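Local coordinates for 1-carboxybiuret hydrolase subunit AtzE (Pseudomonas sp., PDB 6C62), which hydrolyses 1-carboxybiuret to urea-1,3-dicarboxylate and ammonia, a step in the bacterial breakdown of the herbicide atrazine, at residues G262-A274 / V386-L400. Numbering follows the deposited sequence.
Sequences GWFRDNAGPAARA and VNGTRHPCRPAMGLL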
ATOM      1  N   GLY A 262     -19.046  21.542 -11.611  1.00 16.87           N
ATOM      2  CA  GLY A 262     -19.244  20.220 -12.215  1.00 18.09           C
ATOM      3  C   GLY A 262     -19.927  19.236 -11.279  1.00 16.33           C
ATOM      4  O   GLY A 262     -21.062  19.483 -10.890  1.00 17.44           O
ATOM      5  N   TRP A 263     -19.222  18.165 -10.898  1.00 14.13           N
ATOM      6  CA  TRP A 263     -19.751  17.132  -9.988  1.00 14.66           C
ATOM      7  C   TRP A 263     -20.399  17.751  -8.739  1.00 13.95           C
ATOM      8  O   TRP A 263     -21.462  17.316  -8.293  1.00 15.18           O
ATOM      9  CB  TRP A 263     -18.598  16.211  -9.534  1.00 13.57           C
ATOM     10  CG  TRP A 263     -18.963  15.223  -8.485  1.00 13.91           C
ATOM     11  CD1 TRP A 263     -18.749  15.346  -7.144  1.00 14.62           C
ATOM     12  CD2 TRP A 263     -19.582  13.959  -8.676  1.00 14.20           C
ATOM     13  NE1 TRP A 263     -19.221  14.231  -6.486  1.00 14.39           N
ATOM     14  CE2 TRP A 263     -19.738  13.369  -7.408  1.00 15.01           C
ATOM     15  CE3 TRP A 263     -20.031  13.277  -9.789  1.00 15.73           C
ATOM     16  CZ2 TRP A 263     -20.331  12.107  -7.235  1.00 15.74           C
ATOM     17  CZ3 TRP A 263     -20.598  12.019  -9.618  1.00 16.29           C
ATOM     18  CH2 TRP A 263     -20.773  11.464  -8.351  1.00 16.04           C
ATOM     19  N   PHE A 264     -19.745  18.763  -8.193  1.00 14.14           N
ATOM     20  CA  PHE A 264     -20.165  19.392  -6.956  1.00 14.96           C
ATOM     21  C   PHE A 264     -21.354  20.380  -7.103  1.00 16.68           C
ATOM     22  O   PHE A 264     -21.941  20.818  -6.075  1.00 15.70           O
ATOM     23  CB  PHE A 264     -18.985  20.066  -6.299  1.00 14.39           C
ATOM     24  CG  PHE A 264     -17.929  19.112  -5.862  1.00 14.09           C
ATOM     25  CD1 PHE A 264     -18.011  18.497  -4.608  1.00 13.13           C
ATOM     26  CD2 PHE A 264     -16.885  18.763  -6.709  1.00 13.92           C
ATOM     27  CE1 PHE A 264     -17.029  17.600  -4.222  1.00 12.62           C
ATOM     28  CE2 PHE A 264     -15.908  17.854  -6.318  1.00 11.80           C
ATOM     29  CZ  PHE A 264     -15.992  17.296  -5.073  1.00 11.94           C
ATOM     30  N   ARG A 265     -21.713  20.693  -8.343  1.00 17.44           N
ATOM     31  CA  ARG A 265     -22.982  21.388  -8.636  1.00 19.71           C
ATOM     32  C   ARG A 265     -24.085  20.446  -9.084  1.00 18.95           C
ATOM     33  O   ARG A 265     -25.254  20.535  -8.599  1.00 18.66           O
ATOM     34  CB  ARG A 265     -22.742  22.442  -9.700  1.00 25.04           C
ATOM     35  CG  ARG A 265     -23.965  23.331  -9.870  1.00 29.88           C
ATOM     36  CD  ARG A 265     -23.617  24.575 -10.652  1.00 37.15           C
ATOM     37  NE  ARG A 265     -24.820  25.349 -10.994  1.00 41.33           N
ATOM     38  CZ  ARG A 265     -25.478  26.136 -10.133  1.00 45.57           C
ATOM     39  NH1 ARG A 265     -25.094  26.277  -8.841  1.00 43.47           N
ATOM     40  NH2 ARG A 265     -26.521  26.825 -10.579  1.00 47.24           N
ATOM     41  N   ASP A 266     -23.740  19.538  -9.992  1.00 19.36           N
ATOM     42  CA  ASP A 266     -24.664  18.524 -10.521  1.00 20.72           C
ATOM     43  C   ASP A 266     -25.274  17.634  -9.423  1.00 20.21           C
ATOM     44  O   ASP A 266     -26.409  17.162  -9.584  1.00 19.26           O
ATOM     45  CB  ASP A 266     -23.939  17.550 -11.447  1.00 23.07           C
ATOM     46  CG  ASP A 266     -23.374  18.204 -12.735  1.00 29.43           C
ATOM     47  OD1 ASP A 266     -23.664  19.398 -13.028  1.00 28.12           O
ATOM     48  OD2 ASP A 266     -22.526  17.505 -13.398  1.00 31.48           O
ATOM     49  N   ASN A 267     -24.510  17.343  -8.349  1.00 17.91           N
ATOM     50  CA  ASN A 267     -25.008  16.517  -7.267  1.00 17.79           C
ATOM     51  C   ASN A 267     -25.464  17.337  -6.030  1.00 16.86           C
ATOM     52  O   ASN A 267     -25.591  16.808  -4.926  1.00 17.44           O
ATOM     53  CB  ASN A 267     -23.973  15.468  -6.908  1.00 18.93           C
ATOM     54  CG  ASN A 267     -23.715  14.510  -8.051  1.00 21.24           C
ATOM     55  OD1 ASN A 267     -24.502  13.615  -8.315  1.00 21.37           O
ATOM     56  ND2 ASN A 267     -22.620  14.712  -8.760  1.00 20.75           N
ATOM     57  N   ALA A 268     -25.780  18.599  -6.223  1.00 15.61           N
ATOM     58  CA  ALA A 268     -26.230  19.465  -5.160  1.00 15.70           C
ATOM     59  C   ALA A 268     -27.635  19.942  -5.453  1.00 16.54           C
ATOM     60  O   ALA A 268     -27.894  20.509  -6.526  1.00 17.64           O
ATOM     61  CB  ALA A 268     -25.302  20.659  -5.058  1.00 15.42           C
ATOM     62  N   GLY A 269     -28.560  19.695  -4.544  1.00 16.09           N
ATOM     63  CA  GLY A 269     -29.905  20.226  -4.660  1.00 16.29           C
ATOM     64  C   GLY A 269     -29.962  21.737  -4.446  1.00 17.82           C
ATOM     65  O   GLY A 269     -28.959  22.390  -4.102  1.00 16.69           O
ATOM     66  N   PRO A 270     -31.160  22.328  -4.601  1.00 21.54           N
ATOM     67  CA  PRO A 270     -31.273  23.812  -4.530  1.00 19.81           C
ATOM     68  C   PRO A 270     -30.837  24.408  -3.178  1.00 20.30           C
ATOM     69  O   PRO A 270     -30.168  25.445  -3.152  1.00 21.28           O
ATOM     70  CB  PRO A 270     -32.778  24.045  -4.724  1.00 22.99           C
ATOM     71  CG  PRO A 270     -33.239  22.864  -5.513  1.00 23.66           C
ATOM     72  CD  PRO A 270     -32.435  21.684  -4.987  1.00 23.05           C
ATOM     73  N   ALA A 271     -31.208  23.773  -2.065  1.00 18.14           N
ATOM     74  CA  ALA A 271     -30.700  24.270  -0.762  1.00 19.53           C
ATOM     75  C   ALA A 271     -29.170  24.186  -0.584  1.00 19.43           C
ATOM     76  O   ALA A 271     -28.550  25.106  -0.027  1.00 16.79           O
ATOM     77  CB  ALA A 271     -31.374  23.564   0.392  1.00 18.82           C
ATOM     78  N   ALA A 272     -28.586  23.080  -1.052  1.00 18.13           N
ATOM     79  CA  ALA A 272     -27.106  22.903  -1.021  1.00 18.68           C
ATOM     80  C   ALA A 272     -26.402  23.996  -1.855  1.00 18.03           C
ATOM     81  O   ALA A 272     -25.458  24.650  -1.389  1.00 15.34           O
ATOM     82  CB  ALA A 272     -26.742  21.505  -1.528  1.00 19.23           C
ATOM     83  N   ARG A 273     -26.937  24.250  -3.045  1.00 18.12           N
ATOM     84  CA  ARG A 273     -26.410  25.343  -3.911  1.00 21.68           C
ATOM     85  C   ARG A 273     -26.519  26.731  -3.265  1.00 18.49           C
ATOM     86  O   ARG A 273     -25.606  27.532  -3.370  1.00 18.93           O
ATOM     87  CB  ARG A 273     -27.091  25.345  -5.274  1.00 22.96           C
ATOM     88  CG  ARG A 273     -26.810  24.142  -6.122  1.00 24.84           C
ATOM     89  CD  ARG A 273     -27.776  24.115  -7.304  1.00 27.50           C
ATOM     90  NE  ARG A 273     -27.453  22.986  -8.138  1.00 30.58           N
ATOM     91  CZ  ARG A 273     -27.747  22.847  -9.441  1.00 33.07           C
ATOM     92  NH1 ARG A 273     -28.519  23.720 -10.080  1.00 35.20           N
ATOM     93  NH2 ARG A 273     -27.292  21.791 -10.108  1.00 28.76           N
ATOM     94  N   ALA A 274     -27.616  26.992  -2.566  1.00 19.31           N
ATOM     95  CA  ALA A 274     -27.805  28.296  -1.897  1.00 19.17           C
ATOM     96  C   ALA A 274     -26.857  28.465  -0.728  1.00 19.56           C
ATOM     97  O   ALA A 274     -26.369  29.544  -0.457  1.00 17.88           O
ATOM     98  CB  ALA A 274     -29.243  28.456  -1.424  1.00 20.88           C
ATOM     99  N   VAL A 386     -32.166  13.944  -6.496  1.00 28.03           N
ATOM    100  CA  VAL A 386     -31.233  15.078  -6.562  1.00 26.65           C
ATOM    101  C   VAL A 386     -31.217  15.617  -7.986  1.00 28.40           C
ATOM    102  O   VAL A 386     -30.686  14.930  -8.910  1.00 26.92           O
ATOM    103  CB  VAL A 386     -29.807  14.671  -6.155  1.00 27.13           C
ATOM    104  CG1 VAL A 386     -28.958  15.935  -6.060  1.00 28.64           C
ATOM    105  CG2 VAL A 386     -29.805  13.943  -4.820  1.00 29.34           C
ATOM    106  N   ASN A 387     -31.787  16.811  -8.168  1.00 27.69           N
ATOM    107  CA  ASN A 387     -31.917  17.449  -9.502  1.00 31.26           C
ATOM    108  C   ASN A 387     -32.434  16.464 -10.564  1.00 33.05           C
ATOM    109  O   ASN A 387     -31.825  16.263 -11.625  1.00 29.85           O
ATOM    110  CB  ASN A 387     -30.608  18.087  -9.932  1.00 29.72           C
ATOM    111  CG  ASN A 387     -30.062  19.050  -8.892  1.00 32.21           C
ATOM    112  OD1 ASN A 387     -30.773  19.924  -8.308  1.00 34.14           O
ATOM    113  ND2 ASN A 387     -28.785  18.897  -8.620  1.00 32.57           N
ATOM    114  N   GLY A 388     -33.541  15.809 -10.214  1.00 33.21           N
ATOM    115  CA  GLY A 388     -34.186  14.861 -11.087  1.00 37.05           C
ATOM    116  C   GLY A 388     -33.585  13.473 -11.196  1.00 42.85           C
ATOM    117  O   GLY A 388     -34.171  12.633 -11.883  1.00 48.00           O
ATOM    118  N   THR A 389     -32.440  13.192 -10.538  1.00 37.08           N
ATOM    119  CA  THR A 389     -31.904  11.842 -10.559  1.00 33.56           C
ATOM    120  C   THR A 389     -32.141  11.113  -9.226  1.00 31.86           C
ATOM    121  O   THR A 389     -31.789  11.611  -8.146  1.00 28.81           O
ATOM    122  CB  THR A 389     -30.423  11.785 -10.934  1.00 34.82           C
ATOM    123  OG1 THR A 389     -30.206  12.587 -12.082  1.00 41.51           O
ATOM    124  CG2 THR A 389     -30.021  10.322 -11.223  1.00 34.97           C
ATOM    125  N   ARG A 390     -32.719   9.918  -9.342  1.00 27.14           N
ATOM    126  CA  ARG A 390     -32.951   9.065  -8.181  1.00 27.72           C
ATOM    127  C   ARG A 390     -31.639   8.382  -7.717  1.00 23.62           C
ATOM    128  O   ARG A 390     -30.888   7.829  -8.510  1.00 21.93           O
ATOM    129  CB  ARG A 390     -34.014   7.999  -8.493  1.00 29.94           C
ATOM    130  CG  ARG A 390     -34.788   7.551  -7.257  1.00 35.84           C
ATOM    131  CD  ARG A 390     -35.692   6.348  -7.490  1.00 40.41           C
ATOM    132  NE  ARG A 390     -34.894   5.177  -7.847  1.00 44.90           N
ATOM    133  CZ  ARG A 390     -35.348   3.921  -7.926  1.00 46.48           C
ATOM    134  NH1 ARG A 390     -36.627   3.620  -7.646  1.00 45.73           N
ATOM    135  NH2 ARG A 390     -34.501   2.948  -8.277  1.00 38.50           N
ATOM    136  N   HIS A 391     -31.437   8.300  -6.406  1.00 21.74           N
ATOM    137  CA  HIS A 391     -30.318   7.567  -5.813  1.00 20.83           C
ATOM    138  C   HIS A 391     -30.838   6.784  -4.613  1.00 19.63           C
ATOM    139  O   HIS A 391     -31.693   7.285  -3.905  1.00 17.82           O
ATOM    140  CB  HIS A 391     -29.260   8.534  -5.296  1.00 20.52           C
ATOM    141  CG  HIS A 391     -28.646   9.403  -6.327  1.00 21.86           C
ATOM    142  ND1 HIS A 391     -27.554   9.020  -7.068  1.00 22.91           N
ATOM    143  CD2 HIS A 391     -28.942  10.663  -6.715  1.00 24.54           C
ATOM    144  CE1 HIS A 391     -27.209  10.009  -7.870  1.00 24.54           C
ATOM    145  NE2 HIS A 391     -28.041  11.013  -7.683  1.00 22.39           N
ATOM    146  N   PRO A 392     -30.235   5.624  -4.310  1.00 19.63           N
ATOM    147  CA  PRO A 392     -30.426   5.046  -2.974  1.00 18.75           C
ATOM    148  C   PRO A 392     -29.951   6.070  -1.927  1.00 20.67           C
ATOM    149  O   PRO A 392     -28.856   6.655  -2.041  1.00 17.51           O
ATOM    150  CB  PRO A 392     -29.603   3.749  -2.996  1.00 19.52           C
ATOM    151  CG  PRO A 392     -28.599   3.905  -4.120  1.00 20.16           C
ATOM    152  CD  PRO A 392     -29.218   4.905  -5.116  1.00 20.72           C
ATOM    153  N   CYS A 393     -30.797   6.286  -0.918  1.00 21.32           N
ATOM    154  CA  CYS A 393     -30.560   7.295   0.097  1.00 21.41           C
ATOM    155  C   CYS A 393     -29.247   7.098   0.841  1.00 20.19           C
ATOM    156  O   CYS A 393     -28.521   8.044   1.035  1.00 23.15           O
ATOM    157  CB  CYS A 393     -31.680   7.208   1.133  1.00 23.29           C
ATOM    158  SG  CYS A 393     -31.535   8.378   2.498  1.00 29.85           S
ATOM    159  N   ARG A 394     -28.998   5.890   1.317  1.00 18.94           N
ATOM    160  CA  ARG A 394     -27.888   5.607   2.187  1.00 24.18           C
ATOM    161  C   ARG A 394     -26.535   5.948   1.535  1.00 23.90           C
ATOM    162  O   ARG A 394     -25.882   6.817   2.041  1.00 31.61           O
ATOM    163  CB  ARG A 394     -27.978   4.197   2.861  1.00 23.30           C
ATOM    164  CG  ARG A 394     -29.196   4.151   3.807  1.00 25.45           C
ATOM    165  CD  ARG A 394     -29.327   2.886   4.660  1.00 30.14           C
ATOM    166  NE  ARG A 394     -29.663   1.749   3.814  1.00 30.55           N
ATOM    167  CZ  ARG A 394     -30.918   1.444   3.410  1.00 37.31           C
ATOM    168  NH1 ARG A 394     -32.013   2.132   3.807  1.00 31.04           N
ATOM    169  NH2 ARG A 394     -31.101   0.403   2.594  1.00 36.66           N
ATOM    170  N   PRO A 395     -26.195   5.396   0.362  1.00 22.50           N
ATOM    171  CA  PRO A 395     -24.931   5.848  -0.301  1.00 22.95           C
ATOM    172  C   PRO A 395     -24.925   7.300  -0.762  1.00 23.69           C
ATOM    173  O   PRO A 395     -23.894   7.967  -0.754  1.00 26.74           O
ATOM    174  CB  PRO A 395     -24.842   4.949  -1.505  1.00 22.93           C
ATOM    175  CG  PRO A 395     -25.612   3.725  -1.089  1.00 24.50           C
ATOM    176  CD  PRO A 395     -26.776   4.221  -0.312  1.00 21.13           C
ATOM    177  N   ALA A 396     -26.077   7.785  -1.197  1.00 22.74           N
ATOM    178  CA  ALA A 396     -26.153   9.132  -1.795  1.00 22.52           C
ATOM    179  C   ALA A 396     -25.752  10.273  -0.888  1.00 19.99           C
ATOM    180  O   ALA A 396     -25.317  11.316  -1.414  1.00 19.74           O
ATOM    181  CB  ALA A 396     -27.539   9.414  -2.304  1.00 24.07           C
ATOM    182  N   MET A 397     -25.968  10.135   0.433  1.00 17.22           N
ATOM    183  CA  MET A 397     -25.616  11.198   1.384  1.00 19.59           C
ATOM    184  C   MET A 397     -24.123  11.600   1.260  1.00 16.61           C
ATOM    185  O   MET A 397     -23.752  12.713   1.605  1.00 15.89           O
ATOM    186  CB  MET A 397     -25.936  10.775   2.828  1.00 23.80           C
ATOM    187  CG  MET A 397     -27.426  10.784   3.237  1.00 26.96           C
ATOM    188  SD  MET A 397     -28.222  12.394   2.954  1.00 38.79           S
ATOM    189  CE  MET A 397     -29.049  11.948   1.464  1.00 34.26           C
ATOM    190  N   GLY A 398     -23.265  10.677   0.790  1.00 14.60           N
ATOM    191  CA  GLY A 398     -21.807  10.975   0.658  1.00 14.54           C
ATOM    192  C   GLY A 398     -21.292  11.331  -0.720  1.00 13.45           C
ATOM    193  O   GLY A 398     -20.085  11.362  -0.963  1.00 11.72           O
ATOM    194  N   LEU A 399     -22.193  11.587  -1.652  1.00 13.42           N
ATOM    195  CA  LEU A 399     -21.783  11.931  -3.025  1.00 14.23           C
ATOM    196  C   LEU A 399     -20.725  13.072  -3.126  1.00 13.69           C
ATOM    197  O   LEU A 399     -19.841  13.039  -3.983  1.00 13.42           O
ATOM    198  CB  LEU A 399     -23.050  12.333  -3.845  1.00 15.46           C
ATOM    199  CG  LEU A 399     -23.941  11.198  -4.377  1.00 16.53           C
ATOM    200  CD1 LEU A 399     -25.247  11.761  -4.926  1.00 17.54           C
ATOM    201  CD2 LEU A 399     -23.282  10.353  -5.449  1.00 17.53           C
ATOM    202  N   LEU A 400     -20.894  14.099  -2.308  1.00 12.79           N
ATOM    203  CA  LEU A 400     -20.057  15.287  -2.303  1.00 14.24           C
ATOM    204  C   LEU A 400     -18.830  15.190  -1.366  1.00 14.72           C
ATOM    205  O   LEU A 400     -17.855  15.920  -1.533  1.00 15.85           O
ATOM    206  CB  LEU A 400     -20.874  16.487  -1.901  1.00 15.12           C
ATOM    207  CG  LEU A 400     -22.103  16.716  -2.806  1.00 16.38           C
ATOM    208  CD1 LEU A 400     -23.018  17.813  -2.264  1.00 19.40           C
ATOM    209  CD2 LEU A 400     -21.643  17.033  -4.222  1.00 16.67           C
TER
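Asn387, at the tip of a beta hairpin whose type I' turn runs from Val386 to Thr389, plugs into the short link between helices 263-266 and 270-283 of the amidase fold. Both N-H groups of its amide are used: ND2 donates to Ala268 O at 2.8 Å, nearly straight at 168°, and to Asp266 O at 3.1 Å. Both acceptors lie in the amide plane, which fixes the rotation of the group, although ND2 stands well above each carbonyl plane. The Arg273 guanidinium presents one face to this amide, with the two planes 45° apart, while its NH2 is bonded to Arg265 O within the 262-274 segment.

A second polar link joins Trp263 NE1 to Leu399 O at 2.8 Å. With CG anti to the backbone N (chi1 173°), the indole reaches across to meet this carbonyl at its edge, and Leu399 CD2 packs against CZ2. A phenylalanine here would probably leave Leu399 O without this donor and open a gap beside the leucine methyl.

Apolar packing fills the space between these bonds. Leu400 CD2 sits among Phe264 CD1, at 3.9 Å, and Asn267 CB, with Pro370 of the strand 366-370 also touching this leucine. Val386 CG1 and Leu400 CD1 both approach Asn267 O, a buried carbonyl oxygen without a hydrogen-bonding partner in the model. The Asn267 amide turns back to the helix 263-266 that it follows, where ND2 lies over one face of the Trp263 indole, toward the rim, and donates to Trp263 O at 2.9 Å.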